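Beta-lactamase/D-alanine Carboxypeptidase (Yersinia pestis, PDB 3RJU) probably hydrolyses beta-lactams or removes terminal D-alanine from peptidoglycan-type peptides, as a serine hydrolase of the beta-lactamase and penicillin-binding protein family. Local coordinates at residues T84-K89 with P105-H110; N96-S101 with A147-P152. All coordinates share one frame; numbering follows the deposited sequence.

Contact 1 of 2, residues T84-K89 with P105-H110; sequences TDPLKK and PIRLLH
Arg107 reaches Thr84 with CG turned anti to its own carbonyl carbon (chi1 -56°) and a chain extended from CG to NE, which runs past the Thr84 carbonyl. NH1 then donates to Thr84 O at 2.8 Å, with the oxygen in the guanidinium plane and the donor in the carbonyl plane. Pro105 CG lies over one guanidinium face, offset toward the rim, while Pro86 CD comes within 4.1 Å of Arg107 NH1. The Pro86 and Pro105 rings pack flank to flank, CG facing CG.

Backbone bonds close the pair on both sides of Pro86, which has no N-H to offer: Leu108 N donates to Asp85 O at 2.9 Å, nearly along the C=O axis, and Leu87 N donates to Ile106 O at 2.8 Å. Pro86 and Arg107 thus form a single beta bridge, their CA atoms 4.0 Å apart, with CA-H...O contacts from Pro86 CA to Ile106 O and from Arg107 CA to Asp85 O. The bridge joins the loop after helix 64-77 to the start of helix 108-113, in the helical part of the beta-lactamase fold. Arg107 is the N-cap residue of that helix, and Arg107 N donates to His110 ND1 at 3.0 Å, in the imidazole plane.

A water accepts from Lys88 N and donates to Ile106 O, giving that oxygen a second donor. Leu87 CD1, set by a chi2 near +60° (61°), lies 4.4 Å from Leu108 CD2, and both side chains also touch Ala170 of helix 162-175. Asp85 turns its carboxylate elsewhere: OD2 accepts from Lys82 N and is hydrogen-bonded to Tyr90 OH.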
ATOM      1  N   THR A  84       4.866  -8.657  18.216  1.00 11.03           N
ATOM      2  CA  THR A  84       5.377  -7.955  19.390  1.00 10.74           C
ATOM      3  C   THR A  84       6.908  -7.970  19.516  1.00 11.96           C
ATOM      4  O   THR A  84       7.461  -7.425  20.479  1.00 12.29           O
ATOM      5  CB  THR A  84       4.765  -8.536  20.659  1.00 15.18           C
ATOM      6  OG1 THR A  84       4.892  -9.958  20.614  1.00 15.71           O
ATOM      7  CG2 THR A  84       3.284  -8.172  20.749  1.00 16.89           C
ATOM      8  N   ASP A  85       7.605  -8.586  18.562  1.00 11.58           N
ATOM      9  CA  ASP A  85       9.066  -8.627  18.645  1.00 11.37           C
ATOM     10  C   ASP A  85       9.617  -7.222  18.564  1.00 11.12           C
ATOM     11  O   ASP A  85       9.222  -6.435  17.696  1.00 10.76           O
ATOM     12  CB  ASP A  85       9.673  -9.390  17.470  1.00 13.03           C
ATOM     13  CG  ASP A  85       9.536 -10.888  17.602  1.00 15.03           C
ATOM     14  OD1 ASP A  85       9.308 -11.373  18.730  1.00 17.21           O
ATOM     15  OD2 ASP A  85       9.678 -11.578  16.572  1.00 16.95           O
ATOM     16  N   PRO A  86      10.562  -6.902  19.438  1.00 11.18           N
ATOM     17  CA  PRO A  86      11.307  -5.646  19.269  1.00 11.27           C
ATOM     18  C   PRO A  86      12.044  -5.633  17.933  1.00 10.85           C
ATOM     19  O   PRO A  86      12.587  -6.664  17.518  1.00 12.18           O
ATOM     20  CB  PRO A  86      12.316  -5.697  20.410  1.00 12.66           C
ATOM     21  CG  PRO A  86      11.630  -6.534  21.463  1.00 12.78           C
ATOM     22  CD  PRO A  86      10.903  -7.598  20.696  1.00 11.13           C
ATOM     23  N   LEU A  87      12.048  -4.489  17.253  1.00 10.74           N
ATOM     24  CA  LEU A  87      12.870  -4.358  16.062  1.00 11.39           C
ATOM     25  C   LEU A  87      14.318  -4.769  16.356  1.00 12.39           C
ATOM     26  O   LEU A  87      14.993  -5.347  15.507  1.00 14.18           O
ATOM     27  CB  LEU A  87      12.827  -2.926  15.536  1.00 10.93           C
ATOM     28  CG  LEU A  87      13.737  -2.612  14.346  1.00 11.52           C
ATOM     29  CD1 LEU A  87      13.361  -3.483  13.164  1.00 11.17           C
ATOM     30  CD2 LEU A  87      13.624  -1.139  13.968  1.00 11.40           C
ATOM     31  N   LYS A  88      14.798  -4.477  17.559  0.50 12.45           N
ATOM     32  CA  LYS A  88      16.191  -4.762  17.893  0.50 14.26           C
ATOM     33  C   LYS A  88      16.518  -6.262  17.889  0.50 14.21           C
ATOM     34  O   LYS A  88      17.687  -6.638  17.885  0.50 14.90           O
ATOM     35  CB  LYS A  88      16.582  -4.117  19.229  0.50 17.04           C
ATOM     36  CG  LYS A  88      15.978  -4.778  20.448  0.50 20.73           C
ATOM     37  CD  LYS A  88      16.870  -4.559  21.671  0.50 24.26           C
ATOM     38  CE  LYS A  88      16.895  -3.101  22.125  0.50 26.33           C
ATOM     39  NZ  LYS A  88      15.658  -2.664  22.850  0.50 26.22           N
ATOM     40  N   LYS A  89      15.495  -7.116  17.874  1.00 14.86           N
ATOM     41  CA  LYS A  89      15.725  -8.558  17.740  1.00 15.61           C
ATOM     42  C   LYS A  89      16.323  -8.915  16.383  1.00 17.07           C
ATOM     43  O   LYS A  89      17.043  -9.923  16.249  1.00 18.93           O
ATOM     44  CB  LYS A  89      14.425  -9.335  17.949  1.00 17.14           C
ATOM     45  CG  LYS A  89      14.560 -10.832  17.945  1.00 20.41           C
ATOM     46  CD  LYS A  89      13.298 -11.468  18.524  1.00 21.47           C
ATOM     47  CE  LYS A  89      13.419 -12.993  18.582  1.00 26.37           C
ATOM     48  NZ  LYS A  89      13.487 -13.565  17.193  1.00 30.28           N
ATOM     49  N   PRO A 105      10.523  -0.747  23.941  1.00 10.34           N
ATOM     50  CA  PRO A 105      11.184  -0.806  22.630  1.00 11.30           C
ATOM     51  C   PRO A 105      10.206  -0.628  21.483  1.00 10.82           C
ATOM     52  O   PRO A 105       9.024  -0.911  21.650  1.00 10.98           O
ATOM     53  CB  PRO A 105      11.739  -2.231  22.592  1.00 14.08           C
ATOM     54  CG  PRO A 105      10.769  -3.016  23.452  1.00 14.07           C
ATOM     55  CD  PRO A 105      10.429  -2.072  24.586  1.00 12.58           C
ATOM     56  N   ILE A 106      10.697  -0.193  20.329  1.00  9.95           N
ATOM     57  CA  ILE A 106       9.894  -0.237  19.122  1.00 10.10           C
ATOM     58  C   ILE A 106       9.694  -1.695  18.725  1.00  9.43           C
ATOM     59  O   ILE A 106      10.666  -2.432  18.608  1.00 10.30           O
ATOM     60  CB  ILE A 106      10.600   0.509  17.983  1.00  9.26           C
ATOM     61  CG1 ILE A 106      10.633   2.006  18.294  1.00 10.47           C
ATOM     62  CG2 ILE A 106       9.918   0.259  16.635  1.00  9.82           C
ATOM     63  CD1 ILE A 106      11.615   2.784  17.452  1.00 12.29           C
ATOM     64  N   ARG A 107       8.441  -2.107  18.517  1.00 10.82           N
ATOM     65  CA  ARG A 107       8.127  -3.470  18.106  1.00  9.81           C
ATOM     66  C   ARG A 107       7.617  -3.506  16.664  1.00  8.76           C
ATOM     67  O   ARG A 107       7.265  -2.460  16.098  1.00  8.74           O
ATOM     68  CB  ARG A 107       7.095  -4.087  19.052  1.00  9.83           C
ATOM     69  CG  ARG A 107       7.553  -4.047  20.492  1.00  9.70           C
ATOM     70  CD  ARG A 107       6.439  -4.467  21.445  1.00 12.10           C
ATOM     71  NE  ARG A 107       6.864  -4.303  22.834  1.00 13.74           N
ATOM     72  CZ  ARG A 107       7.480  -5.238  23.562  1.00 15.30           C
ATOM     73  NH1 ARG A 107       7.727  -6.437  23.045  1.00 16.17           N
ATOM     74  NH2 ARG A 107       7.835  -4.975  24.822  1.00 18.73           N
ATOM     75  N   LEU A 108       7.581  -4.688  16.062  1.00  9.19           N
ATOM     76  CA  LEU A 108       7.168  -4.773  14.657  1.00  9.32           C
ATOM     77  C   LEU A 108       5.770  -4.179  14.448  1.00  9.65           C
ATOM     78  O   LEU A 108       5.548  -3.449  13.488  1.00  9.41           O
ATOM     79  CB  LEU A 108       7.245  -6.200  14.105  1.00  8.49           C
ATOM     80  CG  LEU A 108       8.615  -6.887  14.207  1.00  9.42           C
ATOM     81  CD1 LEU A 108       8.560  -8.255  13.543  1.00 10.99           C
ATOM     82  CD2 LEU A 108       9.761  -6.036  13.640  1.00 10.97           C
ATOM     83  N   LEU A 109       4.860  -4.453  15.381  1.00  8.91           N
ATOM     84  CA  LEU A 109       3.512  -3.888  15.365  1.00  8.81           C
ATOM     85  C   LEU A 109       3.518  -2.363  15.250  1.00  8.70           C
ATOM     86  O   LEU A 109       2.664  -1.772  14.561  1.00  9.23           O
ATOM     87  CB  LEU A 109       2.749  -4.330  16.624  1.00 11.55           C
ATOM     88  CG  LEU A 109       1.394  -3.667  16.837  1.00 14.90           C
ATOM     89  CD1 LEU A 109       0.455  -4.028  15.668  1.00 16.48           C
ATOM     90  CD2 LEU A 109       0.791  -4.099  18.168  1.00 16.13           C
ATOM     91  N   HIS A 110       4.453  -1.719  15.944  1.00  8.19           N
ATOM     92  CA  HIS A 110       4.532  -0.259  15.911  1.00  7.26           C
ATOM     93  C   HIS A 110       4.958   0.223  14.529  1.00  9.07           C
ATOM     94  O   HIS A 110       4.455   1.232  14.037  1.00  8.84           O
ATOM     95  CB  HIS A 110       5.491   0.286  16.978  1.00  7.81           C
ATOM     96  CG  HIS A 110       5.090  -0.058  18.378  1.00  8.09           C
ATOM     97  ND1 HIS A 110       5.911  -0.761  19.238  1.00  9.27           N
ATOM     98  CD2 HIS A 110       3.950   0.203  19.065  1.00  8.67           C
ATOM     99  CE1 HIS A 110       5.296  -0.909  20.402  1.00  9.87           C
ATOM    100  NE2 HIS A 110       4.098  -0.348  20.318  1.00  9.47           N
TER
HETATM  101  O   HOH W   1      13.388  -2.538  19.184  1.00 11.88           O

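Contact 2 of 2, residues N96-S101 with A147-P152; sequences NVPSYS and AKVTVP
Tyr100 lays one ring face over Pro152, whose CD sits 3.9 Å from the ring centroid and 8° off the ring normal, a CH-pi contact. Pro152 CB packs against Tyr100 CD2 and CE2, while Thr150 O comes to 3.5 Å from Tyr100 CE1 on an oblique approach. Tyr100 CG stands anti to the backbone N (chi1 171°), 3.6 Å from Pro152 CA.

Farther along, Pro98 crosses Val149 at about a right angle, its CG meeting Val149 CG2 at 3.7 Å; Pro98 CB lies against Ala147 O. Tyr100 CA makes a CA-H...O contact with Val149 O at 3.5 Å, and the remaining polar links run through water. One water donates to Ser99 O and accepts from Val149 N; another donates to both Tyr100 O and Val149 O. The two irregular segments are thus bridged by two waters. Val97 packs on Trp141 and Leu144 of helix 137-144, and Pro98 also touches Leu144, placing the contact beside that helix, between the loop preceding helix 108-113 and the connection that leads on to strand 156-158.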
ATOM      1  N   ASN A  96      23.087  -0.943  17.483  1.00 35.47           N
ATOM      2  CA  ASN A  96      22.097  -0.481  18.440  1.00 34.98           C
ATOM      3  C   ASN A  96      20.814  -0.049  17.745  1.00 31.13           C
ATOM      4  O   ASN A  96      20.856   0.572  16.681  1.00 31.17           O
ATOM      5  CB  ASN A  96      22.684   0.688  19.240  1.00 38.90           C
ATOM      6  CG  ASN A  96      21.659   1.369  20.124  1.00 41.37           C
ATOM      7  OD1 ASN A  96      21.179   0.788  21.104  1.00 43.06           O
ATOM      8  ND2 ASN A  96      21.327   2.617  19.794  1.00 41.33           N
ATOM      9  N   VAL A  97      19.675  -0.413  18.323  1.00 25.96           N
ATOM     10  CA  VAL A  97      18.406   0.155  17.898  1.00 20.99           C
ATOM     11  C   VAL A  97      17.900   0.994  19.055  1.00 21.27           C
ATOM     12  O   VAL A  97      17.643   0.476  20.143  1.00 23.91           O
ATOM     13  CB  VAL A  97      17.362  -0.913  17.547  1.00 19.28           C
ATOM     14  CG1 VAL A  97      16.014  -0.247  17.264  1.00 17.03           C
ATOM     15  CG2 VAL A  97      17.833  -1.732  16.348  1.00 19.63           C
ATOM     16  N   PRO A  98      17.779   2.304  18.837  1.00 21.22           N
ATOM     17  CA  PRO A  98      17.368   3.165  19.946  1.00 21.16           C
ATOM     18  C   PRO A  98      15.917   2.928  20.362  1.00 18.42           C
ATOM     19  O   PRO A  98      15.067   2.515  19.569  1.00 18.52           O
ATOM     20  CB  PRO A  98      17.532   4.567  19.364  1.00 22.07           C
ATOM     21  CG  PRO A  98      17.255   4.371  17.904  1.00 23.32           C
ATOM     22  CD  PRO A  98      17.915   3.055  17.579  1.00 22.42           C
ATOM     23  N   SER A  99      15.640   3.238  21.621  0.61 17.18           N
ATOM     24  CA  SER A  99      14.313   3.085  22.184  0.61 15.93           C
ATOM     25  C   SER A  99      14.016   4.278  23.060  0.61 15.82           C
ATOM     26  O   SER A  99      14.928   4.883  23.637  0.61 17.29           O
ATOM     27  CB  SER A  99      14.250   1.834  23.050  0.61 15.62           C
ATOM     28  OG  SER A  99      15.229   1.894  24.070  0.61 17.09           O
ATOM     29  N   TYR A 100      12.734   4.595  23.187  1.00 14.64           N
ATOM     30  CA  TYR A 100      12.325   5.696  24.019  1.00 14.99           C
ATOM     31  C   TYR A 100      12.805   5.476  25.455  1.00 14.55           C
ATOM     32  O   TYR A 100      13.351   6.389  26.080  1.00 16.28           O
ATOM     33  CB  TYR A 100      10.805   5.848  23.992  1.00 14.21           C
ATOM     34  CG  TYR A 100      10.378   6.841  25.023  1.00 15.75           C
ATOM     35  CD1 TYR A 100      10.629   8.204  24.847  1.00 16.06           C
ATOM     36  CD2 TYR A 100       9.761   6.423  26.189  1.00 16.19           C
ATOM     37  CE1 TYR A 100      10.260   9.128  25.805  1.00 16.95           C
ATOM     38  CE2 TYR A 100       9.389   7.323  27.146  1.00 15.53           C
ATOM     39  CZ  TYR A 100       9.645   8.675  26.960  1.00 17.73           C
ATOM     40  OH  TYR A 100       9.275   9.569  27.924  1.00 20.36           O
ATOM     41  N   SER A 101      12.594   4.257  25.960  1.00 15.40           N
ATOM     42  CA  SER A 101      13.139   3.817  27.255  1.00 14.64           C
ATOM     43  C   SER A 101      13.356   2.298  27.220  1.00 14.48           C
ATOM     44  O   SER A 101      12.837   1.600  26.341  1.00 14.89           O
ATOM     45  CB  SER A 101      12.206   4.188  28.412  1.00 17.91           C
ATOM     46  OG  SER A 101      11.020   3.412  28.377  1.00 22.22           O
ATOM     47  N   ALA A 147      20.579   7.176  16.052  1.00 22.39           N
ATOM     48  CA  ALA A 147      19.354   7.965  16.150  1.00 19.99           C
ATOM     49  C   ALA A 147      18.817   8.001  17.571  1.00 20.73           C
ATOM     50  O   ALA A 147      19.131   7.139  18.387  1.00 22.48           O
ATOM     51  CB  ALA A 147      18.278   7.397  15.194  1.00 19.20           C
ATOM     52  N   LYS A 148      18.007   9.011  17.862  1.00 22.25           N
ATOM     53  CA  LYS A 148      17.337   9.114  19.147  1.00 24.24           C
ATOM     54  C   LYS A 148      15.839   9.014  18.937  1.00 23.27           C
ATOM     55  O   LYS A 148      15.285   9.601  18.010  1.00 25.34           O
ATOM     56  CB  LYS A 148      17.694  10.429  19.845  1.00 27.09           C
ATOM     57  CG  LYS A 148      19.143  10.476  20.301  1.00 31.66           C
ATOM     58  CD  LYS A 148      19.568  11.879  20.684  1.00 37.03           C
ATOM     59  CE  LYS A 148      21.032  11.919  21.110  1.00 40.43           C
ATOM     60  NZ  LYS A 148      21.251  11.200  22.403  1.00 42.40           N
ATOM     61  N   VAL A 149      15.187   8.246  19.796  1.00 20.11           N
ATOM     62  CA  VAL A 149      13.747   8.103  19.732  1.00 21.22           C
ATOM     63  C   VAL A 149      13.182   8.794  20.961  1.00 21.81           C
ATOM     64  O   VAL A 149      13.418   8.360  22.092  1.00 22.12           O
ATOM     65  CB  VAL A 149      13.334   6.607  19.703  1.00 22.42           C
ATOM     66  CG1 VAL A 149      11.825   6.466  19.755  1.00 22.53           C
ATOM     67  CG2 VAL A 149      13.905   5.921  18.450  1.00 21.54           C
ATOM     68  N   THR A 150      12.432   9.866  20.748  1.00 20.34           N
ATOM     69  CA  THR A 150      12.006  10.699  21.859  1.00 21.39           C
ATOM     70  C   THR A 150      10.515  10.662  22.197  1.00 20.05           C
ATOM     71  O   THR A 150      10.062  11.376  23.090  1.00 21.30           O
ATOM     72  CB  THR A 150      12.434  12.165  21.655  1.00 24.32           C
ATOM     73  OG1 THR A 150      11.808  12.685  20.474  1.00 25.72           O
ATOM     74  CG2 THR A 150      13.956  12.263  21.517  1.00 25.38           C
ATOM     75  N   VAL A 151       9.750   9.829  21.505  1.00 18.49           N
ATOM     76  CA  VAL A 151       8.358   9.619  21.880  1.00 17.60           C
ATOM     77  C   VAL A 151       8.150   8.133  22.166  1.00 13.58           C
ATOM     78  O   VAL A 151       8.705   7.269  21.478  1.00 13.01           O
ATOM     79  CB  VAL A 151       7.392  10.074  20.779  1.00 21.22           C
ATOM     80  CG1 VAL A 151       7.626   9.283  19.544  1.00 21.82           C
ATOM     81  CG2 VAL A 151       5.949   9.920  21.226  1.00 22.54           C
ATOM     82  N   PRO A 152       7.360   7.817  23.192  1.00 12.34           N
ATOM     83  CA  PRO A 152       7.145   6.385  23.436  1.00 11.47           C
ATOM     84  C   PRO A 152       6.324   5.737  22.322  1.00 11.82           C
ATOM     85  O   PRO A 152       5.526   6.406  21.673  1.00 12.18           O
ATOM     86  CB  PRO A 152       6.361   6.352  24.745  1.00 13.49           C
ATOM     87  CG  PRO A 152       5.843   7.731  24.953  1.00 15.49           C
ATOM     88  CD  PRO A 152       6.686   8.681  24.173  1.00 14.11           C
TER
HETATM   89  O   HOH W   2      16.515   7.046  22.030  1.00 22.08           O
HETATM   90  O   HOH W   3      14.598   8.817  24.652  1.00 40.33           O

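The segments alternate along the chain: 96-101 falls between the two segments of contact 1, and 147-152 follows both. Contact 1 is the more buried, closed by direct backbone bonds at the entry to helix 108-113, with leucines turned toward helices 137-144 and 162-175. Contact 2 lies farther out, about 26 Å from the chain centre against 21 Å, and relies on proline and aromatic packing with water-bridged backbones. They touch directly, their centres 12 Å apart: Lys88 CB meets Val97 CB at 3.7 Å, and Ile106 CD1 reaches Val149 CG2 at 4.0 Å. Helix 137-144 borders both, through Leu87 in one and Pro98 in the other.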